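Local coordinates for oxidoreductase, zinc-binding dehydrogenase family (Myxococcus xanthus, PDB 5K1S), which is a zinc-containing medium-chain reductase involved in an alternative de novo route to isovaleryl coenzyme A, probably using NADP(H) as cofactor, at residues Val21-Leu32 with Arg64-Ala75; Thr174-Glu185 with Gly275-Asn283. All coordinates share one frame; numbering follows the deposited sequence.

Both contacts belong to a medium-chain dehydrogenase/reductase, but to different halves of it. Contact 1 ties the first strand, 17-23, to the loop after helix 58-64 in the catalytic domain, while contact 2 seats the end of helix 165-178 against strand 276-280 of the Rossmann-type part. They lie on opposite sides of the chain's centre, with centres 35 Å apart and nearest atoms about 12 Å apart, and do not touch. The zinc site of C57, H79 and C166 lies within about 10 Å of each, side chain to side chain: T71 of contact 1 is that far from H79, and V281 of contact 2 from C166. Neither contact supplies a ligand.

Contact 1: residues Val21-Leu32 with Arg64-Ala75; sequences VVLRSFGEAGNL and RRGNLPRTSVPA
In the catalytic domain of this medium-chain reductase, the end of strand 17-23 pairs with the loop behind helix 58-64 through a single antiparallel bridge, L23 with A75. The pair is hydrogen-bonded: L23 N gives to A75 O and A75 N to L23 O, each at 3.0 Å. Just before A75, P74 follows a cis peptide bond and brings its CA to 3.2 Å from L23 O, a CA-H...O contact.

Beyond the bridge, F26 is sandwiched. V73 CG1 sits over the centre of one ring face, 3.6 Å from the centroid, and G66 CA lies over the opposite face, nearer the rim; both are CH-pi contacts. Glycine suits position 66 because the positive phi of its Schellman motif calls for it, and its CA can then lie on the ring.

The R64 chain runs across L23 and then L32, at about a right angle to each, with CG 4.0 Å from L23 CD1 and CD 3.9 Å from L32 CG. With CG anti to its backbone N (chi1 174°) and a bend at chi3, it brings CZ to 4.0 Å from A29 CB, and A29 N lies over one guanidinium face. E347 meets its charge and H343 its NE, both on helix 339-347. R64 O receives G27 N at 3.2 Å, the donor tilted 28° from the carbonyl plane.

Contact 2: residues Thr174-Glu185 with Gly275-Asn283; sequences TVRTRGKVRAGE and GGRVVVVGN
R277 leaves strand 276-280 with CG between its backbone N and carbonyl carbon (chi1 56°), then runs extended to NE, which carries the guanidinium across to the turn after helix 165-178. E185, extended beyond CG, crosses R277 at about a right angle, and its carboxylate meets the guanidinium end-on, the two planes 36° apart. R277 NH2 gives to E185 OE1 at 2.9 Å and R277 NH1 to E185 OE2 at 3.1 Å, each oxygen met on its syn side. Along the adjoining NE/NH2 edge the arginine grips G179 O side-on: NE donates at 2.8 Å, in the carbonyl plane, and NH2, shared with E185, adds a longer bond. E185 OE1 also accepts R182 N in a nearly straight bond (177°), from above the carboxylate plane.

Farther along the strand, the helix packs on the Rossmann-type sheet. T174 CG2 meets V279 CG1 at 3.5 Å, while T174 OG1 bonds T170 O within its helix. G179 CA rests on V279 CG2 at 3.7 Å, and glycine, with no CB, suits so close an approach of the backbone.

A leucine in place of R277 would probably leave E185 without its countercharge and G179 O without these two donors. Arginine thus joins a charge to the backbone carbonyl of G179, and the shared E185 OE1 couples the salt bridge to the R182-E185 turn.

Contact 1: residues Val21-Leu32 with Arg64-Ala75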
loop_
_atom_site.group_PDB
_atom_site.type_symbol
_atom_site.label_atom_id
_atom_site.label_comp_id
_atom_site.label_asym_id
_atom_site.label_seq_id
_atom_site.Cartn_x
_atom_site.Cartn_y
_atom_site.Cartn_z
ATOM N N VAL A 21 -8.121 22.358 -32.078
ATOM C CA VAL A 21 -9.387 21.667 -31.862
ATOM C C VAL A 21 -10.019 22.220 -30.593
ATOM O O VAL A 21 -9.419 22.177 -29.513
ATOM C CB VAL A 21 -9.177 20.151 -31.772
ATOM C CG1 VAL A 21 -10.463 19.446 -31.364
ATOM C CG2 VAL A 21 -8.682 19.616 -33.104
ATOM N N VAL A 22 -11.232 22.748 -30.720
ATOM C CA VAL A 22 -11.935 23.381 -29.613
ATOM C C VAL A 22 -13.163 22.552 -29.270
ATOM O O VAL A 22 -13.817 21.991 -30.158
ATOM C CB VAL A 22 -12.331 24.832 -29.953
ATOM C CG1 VAL A 22 -12.928 25.520 -28.730
ATOM C CG2 VAL A 22 -11.127 25.605 -30.470
ATOM N N LEU A 23 -13.466 22.474 -27.978
ATOM C CA LEU A 23 -14.653 21.799 -27.469
ATOM C C LEU A 23 -15.535 22.856 -26.819
ATOM O O LEU A 23 -15.191 23.388 -25.758
ATOM C CB LEU A 23 -14.275 20.707 -26.469
ATOM C CG LEU A 23 -15.434 19.904 -25.875
ATOM C CD1 LEU A 23 -16.018 18.963 -26.915
ATOM C CD2 LEU A 23 -14.976 19.141 -24.641
ATOM N N ARG A 24 -16.665 23.164 -27.452
ATOM C CA ARG A 24 -17.569 24.189 -26.951
ATOM C C ARG A 24 -18.761 23.619 -26.193
ATOM O O ARG A 24 -19.506 24.389 -25.579
ATOM C CB ARG A 24 -18.061 25.065 -28.110
ATOM C CG ARG A 24 -16.921 25.731 -28.863
ATOM C CD ARG A 24 -17.380 26.884 -29.737
ATOM N NE ARG A 24 -16.237 27.654 -30.225
ATOM C CZ ARG A 24 -15.641 28.632 -29.546
ATOM N NH1 ARG A 24 -16.075 28.978 -28.341
ATOM N NH2 ARG A 24 -14.602 29.268 -30.071
ATOM N N SER A 25 -18.956 22.302 -26.211
ATOM C CA SER A 25 -19.971 21.667 -25.381
ATOM C C SER A 25 -19.555 20.227 -25.119
ATOM O O SER A 25 -19.237 19.491 -26.058
ATOM C CB SER A 25 -21.354 21.714 -26.045
ATOM O OG SER A 25 -21.399 20.915 -27.214
ATOM N N PHE A 26 -19.549 19.835 -23.848
ATOM C CA PHE A 26 -19.229 18.459 -23.502
ATOM C C PHE A 26 -20.240 17.511 -24.135
ATOM O O PHE A 26 -21.429 17.824 -24.233
ATOM C CB PHE A 26 -19.222 18.279 -21.984
ATOM C CG PHE A 26 -18.236 19.160 -21.272
ATOM C CD1 PHE A 26 -16.874 18.963 -21.424
ATOM C CD2 PHE A 26 -18.672 20.174 -20.436
ATOM C CE1 PHE A 26 -15.965 19.768 -20.766
ATOM C CE2 PHE A 26 -17.768 20.981 -19.774
ATOM C CZ PHE A 26 -16.411 20.776 -19.939
ATOM N N GLY A 27 -19.762 16.349 -24.571
ATOM C CA GLY A 27 -20.637 15.376 -25.194
ATOM C C GLY A 27 -19.920 14.372 -26.073
ATOM O O GLY A 27 -18.863 13.851 -25.703
ATOM N N GLU A 28 -20.493 14.095 -27.242
ATOM C CA GLU A 28 -19.963 13.073 -28.131
ATOM C C GLU A 28 -18.654 13.531 -28.770
ATOM O O GLU A 28 -18.305 14.715 -28.771
ATOM C CB GLU A 28 -20.979 12.734 -29.220
ATOM C CG GLU A 28 -21.311 13.901 -30.139
ATOM C CD GLU A 28 -22.248 13.515 -31.264
ATOM O OE1 GLU A 28 -22.931 12.473 -31.146
ATOM O OE2 GLU A 28 -22.296 14.253 -32.271
ATOM N N ALA A 29 -17.930 12.559 -29.334
ATOM C CA ALA A 29 -16.632 12.838 -29.937
ATOM C C ALA A 29 -16.728 13.901 -31.023
ATOM O O ALA A 29 -15.772 14.655 -31.239
ATOM C CB ALA A 29 -16.038 11.551 -30.509
ATOM N N GLY A 30 -17.865 13.979 -31.713
ATOM C CA GLY A 30 -18.029 14.932 -32.796
ATOM C C GLY A 30 -17.997 16.385 -32.372
ATOM O O GLY A 30 -17.864 17.257 -33.238
ATOM N N ASN A 31 -18.117 16.669 -31.073
ATOM C CA ASN A 31 -18.079 18.046 -30.598
ATOM C C ASN A 31 -16.703 18.679 -30.743
ATOM O O ASN A 31 -16.591 19.903 -30.624
ATOM C CB ASN A 31 -18.524 18.102 -29.138
ATOM C CG ASN A 31 -19.940 17.606 -28.948
ATOM O OD1 ASN A 31 -20.516 16.991 -29.845
ATOM N ND2 ASN A 31 -20.511 17.871 -27.778
ATOM N N LEU A 32 -15.665 17.884 -30.991
ATOM C CA LEU A 32 -14.328 18.408 -31.241
ATOM C C LEU A 32 -14.260 18.941 -32.667
ATOM O O LEU A 32 -14.555 18.212 -33.621
ATOM C CB LEU A 32 -13.285 17.315 -31.018
ATOM C CG LEU A 32 -13.210 16.712 -29.612
ATOM C CD1 LEU A 32 -12.326 15.478 -29.614
ATOM C CD2 LEU A 32 -12.699 17.730 -28.601
ATOM N N ARG A 64 -13.637 15.078 -22.298
ATOM C CA ARG A 64 -14.548 15.578 -23.323
ATOM C C ARG A 64 -16.006 15.435 -22.907
ATOM O O ARG A 64 -16.843 16.256 -23.296
ATOM C CB ARG A 64 -14.309 14.845 -24.643
ATOM C CG ARG A 64 -15.319 15.197 -25.723
ATOM C CD ARG A 64 -15.047 14.479 -27.029
ATOM N NE ARG A 64 -14.937 13.030 -26.870
ATOM C CZ ARG A 64 -15.948 12.222 -26.580
ATOM N NH1 ARG A 64 -17.166 12.706 -26.387
ATOM N NH2 ARG A 64 -15.736 10.918 -26.466
ATOM N N ARG A 65 -16.332 14.402 -22.130
ATOM C CA ARG A 65 -17.710 14.153 -21.722
ATOM C C ARG A 65 -18.174 15.065 -20.596
ATOM O O ARG A 65 -19.339 14.974 -20.193
ATOM C CB ARG A 65 -17.876 12.693 -21.290
ATOM C CG ARG A 65 -17.787 11.696 -22.429
ATOM C CD ARG A 65 -17.843 10.263 -21.924
ATOM N NE ARG A 65 -17.685 9.298 -23.010
ATOM C CZ ARG A 65 -17.330 8.029 -22.842
ATOM N NH1 ARG A 65 -17.081 7.554 -21.627
ATOM N NH2 ARG A 65 -17.214 7.230 -23.895
ATOM N N GLY A 66 -17.308 15.937 -20.085
ATOM C CA GLY A 66 -17.653 16.777 -18.958
ATOM C C GLY A 66 -17.478 16.120 -17.608
ATOM O O GLY A 66 -17.901 16.694 -16.597
ATOM N N ASN A 67 -16.861 14.942 -17.554
ATOM C CA ASN A 67 -16.707 14.200 -16.313
ATOM C C ASN A 67 -15.448 14.582 -15.545
ATOM O O ASN A 67 -15.118 13.919 -14.558
ATOM C CB ASN A 67 -16.717 12.698 -16.604
ATOM C CG ASN A 67 -18.077 12.209 -17.078
ATOM O OD1 ASN A 67 -19.111 12.706 -16.637
ATOM N ND2 ASN A 67 -18.080 11.242 -17.987
ATOM N N LEU A 68 -14.739 15.622 -15.978
ATOM C CA LEU A 68 -13.686 16.236 -15.178
ATOM C C LEU A 68 -14.207 17.570 -14.661
ATOM O O LEU A 68 -14.389 18.504 -15.458
ATOM C CB LEU A 68 -12.411 16.438 -16.000
ATOM C CG LEU A 68 -11.441 15.253 -16.042
ATOM C CD1 LEU A 68 -10.809 15.007 -14.677
ATOM C CD2 LEU A 68 -12.139 13.999 -16.525
ATOM N N PRO A 69 -14.465 17.721 -13.358
ATOM C CA PRO A 69 -15.231 18.895 -12.904
ATOM C C PRO A 69 -14.575 20.229 -13.212
ATOM O O PRO A 69 -15.287 21.208 -13.471
ATOM C CB PRO A 69 -15.352 18.670 -11.388
ATOM C CG PRO A 69 -15.080 17.221 -11.180
ATOM C CD PRO A 69 -14.100 16.839 -12.236
ATOM N N ARG A 70 -13.249 20.312 -13.193
ATOM C CA ARG A 70 -12.574 21.595 -13.321
ATOM C C ARG A 70 -12.364 22.028 -14.768
ATOM O O ARG A 70 -11.864 23.134 -14.997
ATOM C CB ARG A 70 -11.230 21.555 -12.588
ATOM C CG ARG A 70 -11.381 21.455 -11.077
ATOM C CD ARG A 70 -10.117 21.870 -10.346
ATOM N NE ARG A 70 -9.014 20.944 -10.586
ATOM C CZ ARG A 70 -8.781 19.844 -9.875
ATOM N NH1 ARG A 70 -7.746 19.071 -10.178
ATOM N NH2 ARG A 70 -9.578 19.513 -8.866
ATOM N N THR A 71 -12.733 21.204 -15.744
ATOM C CA THR A 71 -12.678 21.626 -17.136
ATOM C C THR A 71 -13.880 22.507 -17.456
ATOM O O THR A 71 -14.970 22.328 -16.906
ATOM C CB THR A 71 -12.648 20.419 -18.074
ATOM O OG1 THR A 71 -11.698 19.458 -17.597
ATOM C CG2 THR A 71 -12.257 20.846 -19.486
ATOM N N SER A 72 -13.673 23.469 -18.354
ATOM C CA SER A 72 -14.696 24.460 -18.665
ATOM C C SER A 72 -14.647 24.814 -20.144
ATOM O O SER A 72 -13.589 25.187 -20.662
ATOM C CB SER A 72 -14.506 25.718 -17.812
ATOM O OG SER A 72 -15.556 26.643 -18.027
ATOM N N VAL A 73 -15.794 24.706 -20.811
ATOM C CA VAL A 73 -15.894 25.031 -22.231
ATOM C C VAL A 73 -15.951 26.550 -22.424
ATOM O O VAL A 73 -16.530 27.259 -21.599
ATOM C CB VAL A 73 -17.125 24.363 -22.880
ATOM C CG1 VAL A 73 -17.007 22.850 -22.821
ATOM C CG2 VAL A 73 -18.417 24.830 -22.210
ATOM N N PRO A 74 -15.357 27.064 -23.515
ATOM C CA PRO A 74 -14.595 26.335 -24.538
ATOM C C PRO A 74 -13.264 25.827 -23.994
ATOM O O PRO A 74 -12.670 26.478 -23.133
ATOM C CB PRO A 74 -14.386 27.381 -25.633
ATOM C CG PRO A 74 -14.439 28.684 -24.923
ATOM C CD PRO A 74 -15.430 28.505 -23.810
ATOM N N ALA A 75 -12.805 24.677 -24.483
ATOM C CA ALA A 75 -11.643 24.016 -23.909
ATOM C C ALA A 75 -10.786 23.393 -25.000
ATOM O O ALA A 75 -11.305 22.821 -25.964
ATOM C CB ALA A 75 -12.062 22.934 -22.905
#

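Contact 2: residues Thr174-Glu185 with Gly275-Asn283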
loop_
_atom_site.group_PDB
_atom_site.type_symbol
_atom_site.label_atom_id
_atom_site.label_comp_id
_atom_site.label_asym_id
_atom_site.label_seq_id
_atom_site.Cartn_x
_atom_site.Cartn_y
_atom_site.Cartn_z
ATOM N N THR A 174 5.900 3.884 -11.315
ATOM C CA THR A 174 5.397 2.643 -10.733
ATOM C C THR A 174 6.528 1.660 -10.451
ATOM O O THR A 174 6.671 1.170 -9.327
ATOM C CB THR A 174 4.372 2.006 -11.675
ATOM O OG1 THR A 174 3.331 2.947 -11.962
ATOM C CG2 THR A 174 3.764 0.755 -11.051
ATOM N N VAL A 175 7.337 1.360 -11.468
ATOM C CA VAL A 175 8.344 0.312 -11.347
ATOM C C VAL A 175 9.469 0.747 -10.415
ATOM O O VAL A 175 9.924 -0.031 -9.567
ATOM C CB VAL A 175 8.878 -0.062 -12.742
ATOM C CG1 VAL A 175 9.960 -1.133 -12.648
ATOM C CG2 VAL A 175 7.739 -0.528 -13.641
ATOM N N ARG A 176 9.938 1.987 -10.553
ATOM C CA ARG A 176 11.144 2.443 -9.869
ATOM C C ARG A 176 10.839 3.261 -8.620
ATOM O O ARG A 176 11.152 2.839 -7.502
ATOM C CB ARG A 176 12.001 3.273 -10.829
ATOM C CG ARG A 176 12.667 2.465 -11.903
ATOM C CD ARG A 176 13.635 3.329 -12.666
ATOM N NE ARG A 176 14.331 2.584 -13.708
ATOM C CZ ARG A 176 15.141 3.140 -14.603
ATOM N NH1 ARG A 176 15.354 4.450 -14.585
ATOM N NH2 ARG A 176 15.734 2.387 -15.517
ATOM N N THR A 177 10.242 4.440 -8.796
ATOM C CA THR A 177 10.062 5.360 -7.680
ATOM C C THR A 177 9.274 4.706 -6.553
ATOM O O THR A 177 9.687 4.736 -5.388
ATOM C CB THR A 177 9.360 6.631 -8.163
ATOM O OG1 THR A 177 9.800 6.951 -9.489
ATOM C CG2 THR A 177 9.674 7.790 -7.239
ATOM N N ARG A 178 8.135 4.099 -6.882
ATOM C CA ARG A 178 7.276 3.476 -5.883
ATOM C C ARG A 178 7.598 1.997 -5.696
ATOM O O ARG A 178 7.796 1.540 -4.565
ATOM C CB ARG A 178 5.809 3.655 -6.284
ATOM C CG ARG A 178 5.366 5.110 -6.369
ATOM C CD ARG A 178 5.236 5.729 -4.988
ATOM N NE ARG A 178 4.181 5.088 -4.212
ATOM C CZ ARG A 178 4.001 5.254 -2.907
ATOM N NH1 ARG A 178 4.812 6.041 -2.212
ATOM N NH2 ARG A 178 3.009 4.626 -2.292
ATOM N N GLY A 179 7.657 1.238 -6.791
ATOM C CA GLY A 179 7.893 -0.191 -6.676
ATOM C C GLY A 179 9.293 -0.523 -6.194
ATOM O O GLY A 179 9.486 -1.477 -5.435
ATOM N N LYS A 180 10.286 0.253 -6.628
ATOM C CA LYS A 180 11.682 0.015 -6.257
ATOM C C LYS A 180 12.109 -1.402 -6.640
ATOM O O LYS A 180 12.739 -2.122 -5.862
ATOM C CB LYS A 180 11.903 0.269 -4.764
ATOM C CG LYS A 180 11.493 1.656 -4.303
ATOM C CD LYS A 180 11.622 1.792 -2.797
ATOM C CE LYS A 180 10.976 3.071 -2.294
ATOM N NZ LYS A 180 10.998 3.158 -0.807
ATOM N N VAL A 181 11.754 -1.802 -7.863
ATOM C CA VAL A 181 12.093 -3.137 -8.339
ATOM C C VAL A 181 13.604 -3.278 -8.411
ATOM O O VAL A 181 14.301 -2.425 -8.976
ATOM C CB VAL A 181 11.440 -3.397 -9.704
ATOM C CG1 VAL A 181 11.813 -4.782 -10.223
ATOM C CG2 VAL A 181 9.928 -3.256 -9.604
ATOM N N ARG A 182 14.118 -4.364 -7.841
ATOM C CA ARG A 182 15.544 -4.645 -7.821
ATOM C C ARG A 182 15.854 -5.840 -8.710
ATOM O O ARG A 182 15.026 -6.740 -8.884
ATOM C CB ARG A 182 16.027 -4.917 -6.393
ATOM C CG ARG A 182 15.647 -3.835 -5.393
ATOM C CD ARG A 182 16.093 -2.458 -5.862
ATOM N NE ARG A 182 15.728 -1.404 -4.922
ATOM C CZ ARG A 182 15.792 -0.105 -5.197
ATOM N NH1 ARG A 182 16.206 0.308 -6.389
ATOM N NH2 ARG A 182 15.438 0.785 -4.281
ATOM N N ALA A 183 17.058 -5.834 -9.279
ATOM C CA ALA A 183 17.479 -6.922 -10.148
ATOM C C ALA A 183 17.444 -8.243 -9.391
ATOM O O ALA A 183 17.947 -8.346 -8.269
ATOM C CB ALA A 183 18.885 -6.655 -10.683
ATOM N N GLY A 184 16.840 -9.256 -10.011
ATOM C CA GLY A 184 16.703 -10.570 -9.423
ATOM C C GLY A 184 15.302 -10.892 -8.948
ATOM O O GLY A 184 14.967 -12.076 -8.809
ATOM N N GLU A 185 14.477 -9.881 -8.696
ATOM C CA GLU A 185 13.114 -10.109 -8.252
ATOM C C GLU A 185 12.234 -10.553 -9.417
ATOM O O GLU A 185 12.534 -10.307 -10.588
ATOM C CB GLU A 185 12.533 -8.844 -7.618
ATOM C CG GLU A 185 13.080 -8.530 -6.236
ATOM C CD GLU A 185 12.542 -7.225 -5.681
ATOM O OE1 GLU A 185 12.342 -6.279 -6.470
ATOM O OE2 GLU A 185 12.314 -7.146 -4.455
ATOM N N GLY A 275 5.835 -11.263 2.156
ATOM C CA GLY A 275 6.492 -9.972 2.139
ATOM C C GLY A 275 6.442 -9.251 0.813
ATOM O O GLY A 275 7.072 -8.199 0.671
ATOM N N GLY A 276 5.716 -9.783 -0.167
ATOM C CA GLY A 276 5.621 -9.127 -1.452
ATOM C C GLY A 276 4.846 -7.827 -1.377
ATOM O O GLY A 276 4.118 -7.551 -0.421
ATOM N N ARG A 277 5.005 -7.013 -2.418
ATOM C CA ARG A 277 4.390 -5.694 -2.473
ATOM C C ARG A 277 3.661 -5.524 -3.798
ATOM O O ARG A 277 4.218 -5.817 -4.861
ATOM C CB ARG A 277 5.441 -4.592 -2.292
ATOM C CG ARG A 277 6.581 -4.643 -3.292
ATOM C CD ARG A 277 7.755 -3.797 -2.832
ATOM N NE ARG A 277 8.798 -3.711 -3.851
ATOM C CZ ARG A 277 9.717 -4.647 -4.069
ATOM N NH1 ARG A 277 9.732 -5.757 -3.345
ATOM N NH2 ARG A 277 10.624 -4.473 -5.021
ATOM N N VAL A 278 2.420 -5.053 -3.728
ATOM C CA VAL A 278 1.585 -4.816 -4.901
ATOM C C VAL A 278 1.521 -3.314 -5.132
ATOM O O VAL A 278 1.095 -2.561 -4.249
ATOM C CB VAL A 278 0.178 -5.405 -4.720
ATOM C CG1 VAL A 278 -0.698 -5.092 -5.930
ATOM C CG2 VAL A 278 0.260 -6.904 -4.491
ATOM N N VAL A 279 1.934 -2.880 -6.317
ATOM C CA VAL A 279 1.912 -1.471 -6.688
ATOM C C VAL A 279 0.690 -1.252 -7.571
ATOM O O VAL A 279 0.658 -1.692 -8.726
ATOM C CB VAL A 279 3.204 -1.052 -7.402
ATOM C CG1 VAL A 279 3.230 0.457 -7.596
ATOM C CG2 VAL A 279 4.422 -1.512 -6.611
ATOM N N VAL A 280 -0.317 -0.574 -7.032
ATOM C CA VAL A 280 -1.581 -0.373 -7.730
ATOM C C VAL A 280 -1.517 0.952 -8.477
ATOM O O VAL A 280 -1.254 2.000 -7.878
ATOM C CB VAL A 280 -2.765 -0.394 -6.753
ATOM C CG1 VAL A 280 -4.082 -0.342 -7.517
ATOM C CG2 VAL A 280 -2.705 -1.631 -5.866
ATOM N N VAL A 281 -1.760 0.905 -9.786
ATOM C CA VAL A 281 -1.777 2.115 -10.602
ATOM C C VAL A 281 -3.050 2.274 -11.419
ATOM O O VAL A 281 -3.355 3.398 -11.858
ATOM C CB VAL A 281 -0.536 2.155 -11.527
ATOM C CG1 VAL A 281 -0.539 0.983 -12.498
ATOM C CG2 VAL A 281 -0.451 3.485 -12.276
ATOM N N GLY A 282 -3.840 1.223 -11.644
ATOM C CA GLY A 282 -4.999 1.329 -12.503
ATOM C C GLY A 282 -6.173 0.533 -11.971
ATOM O O GLY A 282 -6.018 -0.427 -11.213
ATOM N N ASN A 283 -7.367 0.964 -12.390
ATOM C CA ASN A 283 -8.615 0.252 -12.095
ATOM C C ASN A 283 -9.534 0.457 -13.304
ATOM O O ASN A 283 -10.351 1.380 -13.331
ATOM C CB ASN A 283 -9.261 0.748 -10.811
ATOM C CG ASN A 283 -10.240 -0.252 -10.232
ATOM O OD1 ASN A 283 -10.137 -1.455 -10.481
ATOM N ND2 ASN A 283 -11.200 0.237 -9.458
#